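ORF48 (Lactococcus phage TP901-1, PDB 3UH8) is a structural protein of the phage baseplate, the organelle for host adhesion, and its N-terminal domain probably serves to build it into that assembly. Local coordinates at residues A[47-51]-A[108-112]; A[65-69]-A[81-86]. One frame throughout, in Å; residues are numbered along the deposited sequence.

Contact 1 lies at the surface and contact 2 is partly buried, their centres about 15 Å apart. Both draw on neighbouring antiparallel strands of one sheet: 49-54 carries one side of contact 1, 65-73 one side of contact 2. There they touch directly, with Gln49 NE2 2.8 Å from Val69 O, Pro50 O 3.1 Å from Val69 N, and Phe51 CE1 packed 3.7 Å from Ser68 CB. The chemistry differs: 47-51 and 108-112 meet through aromatic rings, a leucine and the aliphatic parts of two glutamines, with no hydrogen bond between them, whereas 65-69 and 81-86 are joined by a carboxylate binding two hydroxyls. In sequence, contact 2 is nested within the loop that contact 1 closes.

Contact 1. Residues A[47-51]-A[108-112]; sequences GLQPF and WIEQF
Trp108 lays its indole beside Gln49 and Phe51: Phe51 CZ sits over one face, 3.9 Å from Trp108 CD2, and Gln49 CB lies 3.5 Å from Trp108 CZ3. The aromatic pair is edge-to-face, the Phe51 edge toward the indole face, with planes at 66° and 5.1 Å between the Phe51 and five-membered-ring centroids. Both side chains use chi1 m. Backbones 48-51 and 108-110 are extended; end to end, CA 48 to 51 and CA 108 to 112 run 96° apart, with CA atoms 8.9 Å apart for Gln49 and Trp108, 7.9 Å for Leu48 and Gln111. Leu48, an mt rotamer, reaches Gln111 CB with CD2 (3.8 Å) and the Phe112 ring edge at CE2 with CD1 (3.7 Å). Gln111 (phi/psi -89/-33) turns the corner between strands 108-110 and 112-122. Gln49 NE2 hydrogen-bonds Val69 O. Strand 92-103 pairs with 49-54, 108-110 and 112-122, so side chains bridge its neighbours at the surface of an immunoglobulin-like, all-beta domain.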
loop_
_atom_site.group_PDB
_atom_site.type_symbol
_atom_site.label_atom_id
_atom_site.label_comp_id
_atom_site.label_asym_id
_atom_site.label_seq_id
_atom_site.Cartn_x
_atom_site.Cartn_y
_atom_site.Cartn_z
ATOM N N GLY A 47 -15.874 -6.152 -2.672
ATOM C CA GLY A 47 -15.944 -6.488 -4.086
ATOM C C GLY A 47 -14.794 -5.916 -4.891
ATOM O O GLY A 47 -14.769 -6.062 -6.115
ATOM N N LEU A 48 -13.833 -5.254 -4.211
ATOM C CA LEU A 48 -12.651 -4.664 -4.839
ATOM C C LEU A 48 -11.371 -5.293 -4.311
ATOM O O LEU A 48 -11.284 -5.652 -3.133
ATOM C CB LEU A 48 -12.604 -3.129 -4.680
ATOM C CG LEU A 48 -13.754 -2.306 -5.285
ATOM C CD1 LEU A 48 -13.629 -0.849 -4.908
ATOM C CD2 LEU A 48 -13.801 -2.430 -6.796
ATOM N N GLN A 49 -10.376 -5.418 -5.198
ATOM C CA GLN A 49 -9.068 -5.997 -4.919
ATOM C C GLN A 49 -8.009 -4.893 -4.778
ATOM O O GLN A 49 -7.834 -4.102 -5.710
ATOM C CB GLN A 49 -8.704 -6.997 -6.034
ATOM C CG GLN A 49 -7.265 -7.520 -6.041
ATOM C CD GLN A 49 -6.940 -8.413 -4.878
ATOM O OE1 GLN A 49 -7.761 -9.221 -4.431
ATOM N NE2 GLN A 49 -5.723 -8.290 -4.372
ATOM N N PRO A 50 -7.298 -4.812 -3.628
ATOM C CA PRO A 50 -6.263 -3.776 -3.487
ATOM C C PRO A 50 -4.968 -4.125 -4.214
ATOM O O PRO A 50 -4.573 -5.290 -4.271
ATOM C CB PRO A 50 -6.057 -3.664 -1.974
ATOM C CG PRO A 50 -6.589 -4.922 -1.397
ATOM C CD PRO A 50 -7.382 -5.667 -2.426
ATOM N N PHE A 51 -4.316 -3.103 -4.776
ATOM C CA PHE A 51 -3.063 -3.247 -5.509
ATOM C C PHE A 51 -2.008 -2.290 -4.991
ATOM O O PHE A 51 -2.293 -1.109 -4.782
ATOM C CB PHE A 51 -3.287 -3.026 -7.013
ATOM C CG PHE A 51 -3.847 -4.221 -7.744
ATOM C CD1 PHE A 51 -3.002 -5.132 -8.366
ATOM C CD2 PHE A 51 -5.215 -4.439 -7.810
ATOM C CE1 PHE A 51 -3.521 -6.241 -9.041
ATOM C CE2 PHE A 51 -5.733 -5.540 -8.498
ATOM C CZ PHE A 51 -4.882 -6.440 -9.098
ATOM N N TRP A 108 -8.394 -5.933 -14.984
ATOM C CA TRP A 108 -8.666 -5.172 -13.765
ATOM C C TRP A 108 -8.949 -3.710 -14.085
ATOM O O TRP A 108 -8.289 -3.132 -14.952
ATOM C CB TRP A 108 -7.501 -5.305 -12.777
ATOM C CG TRP A 108 -7.373 -6.679 -12.194
ATOM C CD1 TRP A 108 -6.544 -7.677 -12.619
ATOM C CD2 TRP A 108 -8.135 -7.225 -11.111
ATOM N NE1 TRP A 108 -6.735 -8.808 -11.858
ATOM C CE2 TRP A 108 -7.705 -8.559 -10.921
ATOM C CE3 TRP A 108 -9.155 -6.720 -10.285
ATOM C CZ2 TRP A 108 -8.253 -9.391 -9.938
ATOM C CZ3 TRP A 108 -9.701 -7.548 -9.317
ATOM C CH2 TRP A 108 -9.244 -8.862 -9.143
ATOM N N ILE A 109 -9.951 -3.126 -13.407
ATOM C CA ILE A 109 -10.358 -1.733 -13.592
ATOM C C ILE A 109 -10.474 -1.020 -12.253
ATOM O O ILE A 109 -11.262 -1.438 -11.403
ATOM C CB ILE A 109 -11.647 -1.623 -14.436
ATOM N N GLU A 110 -9.683 0.053 -12.064
ATOM C CA GLU A 110 -9.659 0.839 -10.833
ATOM C C GLU A 110 -10.947 1.619 -10.599
ATOM O O GLU A 110 -11.337 2.441 -11.430
ATOM C CB GLU A 110 -8.441 1.778 -10.791
ATOM C CG GLU A 110 -8.358 2.573 -9.499
ATOM C CD GLU A 110 -7.555 3.850 -9.591
ATOM O OE1 GLU A 110 -8.115 4.868 -10.057
ATOM O OE2 GLU A 110 -6.372 3.836 -9.181
ATOM N N GLN A 111 -11.581 1.374 -9.443
ATOM C CA GLN A 111 -12.800 2.058 -9.019
ATOM C C GLN A 111 -12.450 3.317 -8.233
ATOM O O GLN A 111 -13.170 4.312 -8.324
ATOM C CB GLN A 111 -13.696 1.106 -8.210
ATOM C CG GLN A 111 -14.949 0.604 -8.954
ATOM C CD GLN A 111 -14.786 0.348 -10.442
ATOM O OE1 GLN A 111 -15.444 0.981 -11.275
ATOM N NE2 GLN A 111 -13.915 -0.583 -10.818
ATOM N N PHE A 112 -11.326 3.273 -7.487
ATOM C CA PHE A 112 -10.763 4.366 -6.684
ATOM C C PHE A 112 -9.374 3.973 -6.153
ATOM O O PHE A 112 -8.997 2.798 -6.205
ATOM C CB PHE A 112 -11.705 4.778 -5.527
ATOM C CG PHE A 112 -11.599 3.950 -4.270
ATOM C CD1 PHE A 112 -10.926 4.434 -3.153
ATOM C CD2 PHE A 112 -12.166 2.685 -4.201
ATOM C CE1 PHE A 112 -10.819 3.662 -1.994
ATOM C CE2 PHE A 112 -12.068 1.920 -3.035
ATOM C CZ PHE A 112 -11.387 2.411 -1.944
#

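Contact 2. Residues A[65-69]-A[81-86]; sequences SEESV and YVASDN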
loop_
_atom_site.group_PDB
_atom_site.type_symbol
_atom_site.label_atom_id
_atom_site.label_comp_id
_atom_site.label_asym_id
_atom_site.label_seq_id
_atom_site.Cartn_x
_atom_site.Cartn_y
_atom_site.Cartn_z
ATOM N N SER A 65 5.619 -0.123 -10.613
ATOM C CA SER A 65 5.473 -1.544 -10.281
ATOM C C SER A 65 4.156 -1.825 -9.556
ATOM O O SER A 65 3.898 -1.246 -8.501
ATOM C CB SER A 65 6.665 -2.053 -9.472
ATOM O OG SER A 65 7.667 -1.072 -9.252
ATOM N N GLU A 66 3.335 -2.718 -10.136
ATOM C CA GLU A 66 2.038 -3.101 -9.580
ATOM C C GLU A 66 2.054 -4.522 -9.067
ATOM O O GLU A 66 2.476 -5.435 -9.781
ATOM C CB GLU A 66 0.913 -2.944 -10.598
ATOM C CG GLU A 66 0.570 -1.503 -10.914
ATOM C CD GLU A 66 -0.510 -1.335 -11.965
ATOM O OE1 GLU A 66 -0.980 -0.191 -12.160
ATOM O OE2 GLU A 66 -0.901 -2.345 -12.593
ATOM N N GLU A 67 1.572 -4.709 -7.834
ATOM C CA GLU A 67 1.507 -6.013 -7.176
ATOM C C GLU A 67 0.188 -6.152 -6.437
ATOM O O GLU A 67 -0.206 -5.239 -5.709
ATOM C CB GLU A 67 2.664 -6.176 -6.185
ATOM C CG GLU A 67 4.052 -6.161 -6.805
ATOM C CD GLU A 67 5.181 -5.894 -5.832
ATOM O OE1 GLU A 67 4.963 -6.033 -4.607
ATOM O OE2 GLU A 67 6.292 -5.552 -6.295
ATOM N N SER A 68 -0.485 -7.299 -6.613
ATOM C CA SER A 68 -1.746 -7.579 -5.930
ATOM C C SER A 68 -1.485 -7.867 -4.454
ATOM O O SER A 68 -0.568 -8.629 -4.129
ATOM C CB SER A 68 -2.471 -8.749 -6.590
ATOM O OG SER A 68 -1.833 -9.989 -6.337
ATOM N N VAL A 69 -2.264 -7.225 -3.569
ATOM C CA VAL A 69 -2.173 -7.391 -2.115
ATOM C C VAL A 69 -2.878 -8.708 -1.757
ATOM O O VAL A 69 -4.012 -8.936 -2.187
ATOM C CB VAL A 69 -2.746 -6.154 -1.362
ATOM C CG1 VAL A 69 -2.834 -6.393 0.145
ATOM C CG2 VAL A 69 -1.923 -4.901 -1.654
ATOM N N TYR A 81 0.158 -5.707 3.184
ATOM C CA TYR A 81 1.012 -5.893 2.013
ATOM C C TYR A 81 2.410 -6.332 2.451
ATOM O O TYR A 81 3.048 -5.624 3.223
ATOM C CB TYR A 81 1.071 -4.617 1.128
ATOM C CG TYR A 81 2.231 -4.626 0.152
ATOM C CD1 TYR A 81 2.219 -5.440 -0.974
ATOM C CD2 TYR A 81 3.375 -3.867 0.397
ATOM C CE1 TYR A 81 3.307 -5.494 -1.843
ATOM C CE2 TYR A 81 4.469 -3.909 -0.467
ATOM C CZ TYR A 81 4.434 -4.733 -1.579
ATOM O OH TYR A 81 5.511 -4.771 -2.428
ATOM N N VAL A 82 2.886 -7.472 1.930
ATOM C CA VAL A 82 4.228 -7.988 2.231
ATOM C C VAL A 82 5.202 -7.354 1.237
ATOM O O VAL A 82 5.037 -7.531 0.027
ATOM C CB VAL A 82 4.284 -9.543 2.231
ATOM C CG1 VAL A 82 5.709 -10.052 2.470
ATOM C CG2 VAL A 82 3.329 -10.129 3.269
ATOM N N ALA A 83 6.186 -6.584 1.748
ATOM C CA ALA A 83 7.187 -5.898 0.928
ATOM C C ALA A 83 7.960 -6.879 0.056
ATOM O O ALA A 83 8.616 -7.791 0.566
ATOM C CB ALA A 83 8.139 -5.088 1.801
ATOM N N SER A 84 7.813 -6.718 -1.268
ATOM C CA SER A 84 8.481 -7.535 -2.281
ATOM C C SER A 84 9.934 -7.082 -2.400
ATOM O O SER A 84 10.300 -6.050 -1.833
ATOM C CB SER A 84 7.783 -7.367 -3.628
ATOM O OG SER A 84 7.858 -6.026 -4.089
ATOM N N ASP A 85 10.755 -7.824 -3.164
ATOM C CA ASP A 85 12.147 -7.447 -3.408
ATOM C C ASP A 85 12.204 -6.123 -4.189
ATOM O O ASP A 85 13.115 -5.328 -3.969
ATOM C CB ASP A 85 12.903 -8.568 -4.144
ATOM C CG ASP A 85 13.203 -9.799 -3.303
ATOM O OD1 ASP A 85 13.269 -9.672 -2.057
ATOM O OD2 ASP A 85 13.412 -10.881 -3.892
ATOM N N ASN A 86 11.192 -5.872 -5.054
ATOM C CA ASN A 86 11.054 -4.650 -5.852
ATOM C C ASN A 86 10.773 -3.445 -4.952
ATOM O O ASN A 86 11.362 -2.380 -5.156
ATOM C CB ASN A 86 9.935 -4.810 -6.890
ATOM C CG ASN A 86 10.022 -3.887 -8.089
ATOM O OD1 ASN A 86 10.570 -2.779 -8.037
ATOM N ND2 ASN A 86 9.453 -4.324 -9.203
#
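The carboxylate of Glu67 accepts two hydrogen bonds, one on each oxygen: Tyr81 OH donates to Glu67 OE1 at 2.6 Å and Ser84 OG to Glu67 OE2 at 2.7 Å. The extended side chain (chi1 m, chi2 t) carries the carboxylate from its strand to both partners. The phenol oxygen also receives the backbone amide of Ser84, with Ser84 N to Tyr81 OH at 3.2 Å and a nearly straight 166° angle, so the chain after strand 78-82 folds back onto the tyrosine's own hydroxyl. Ser84 occupies the N-cap position of helix 85-89, its OG accepting from the backbone N of Ala87; Glu67 thereby ties the strand to the start of the helix.

Strands 65-73 and 78-82 form an antiparallel beta hairpin in this immunoglobulin-fold domain. The segments are close at Val69 and Tyr81, whose CA atoms are 5.4 Å apart, and diverge to 8.7 Å at Glu67 and Ser84, a gap crossed by the long side chain of Glu67. Farther along, Asn86 CB lies 3.8 Å from Glu67 OE2, while Ser65 OG approaches Asn86 OD1 at 3.6 Å. Where the backbones are closest, Val69 CG2 lies 4.1 Å from Tyr81 CB. The Tyr81 ring stacks with Phe52, and both Val69 and Tyr81 touch Phe98 of strand 92-103.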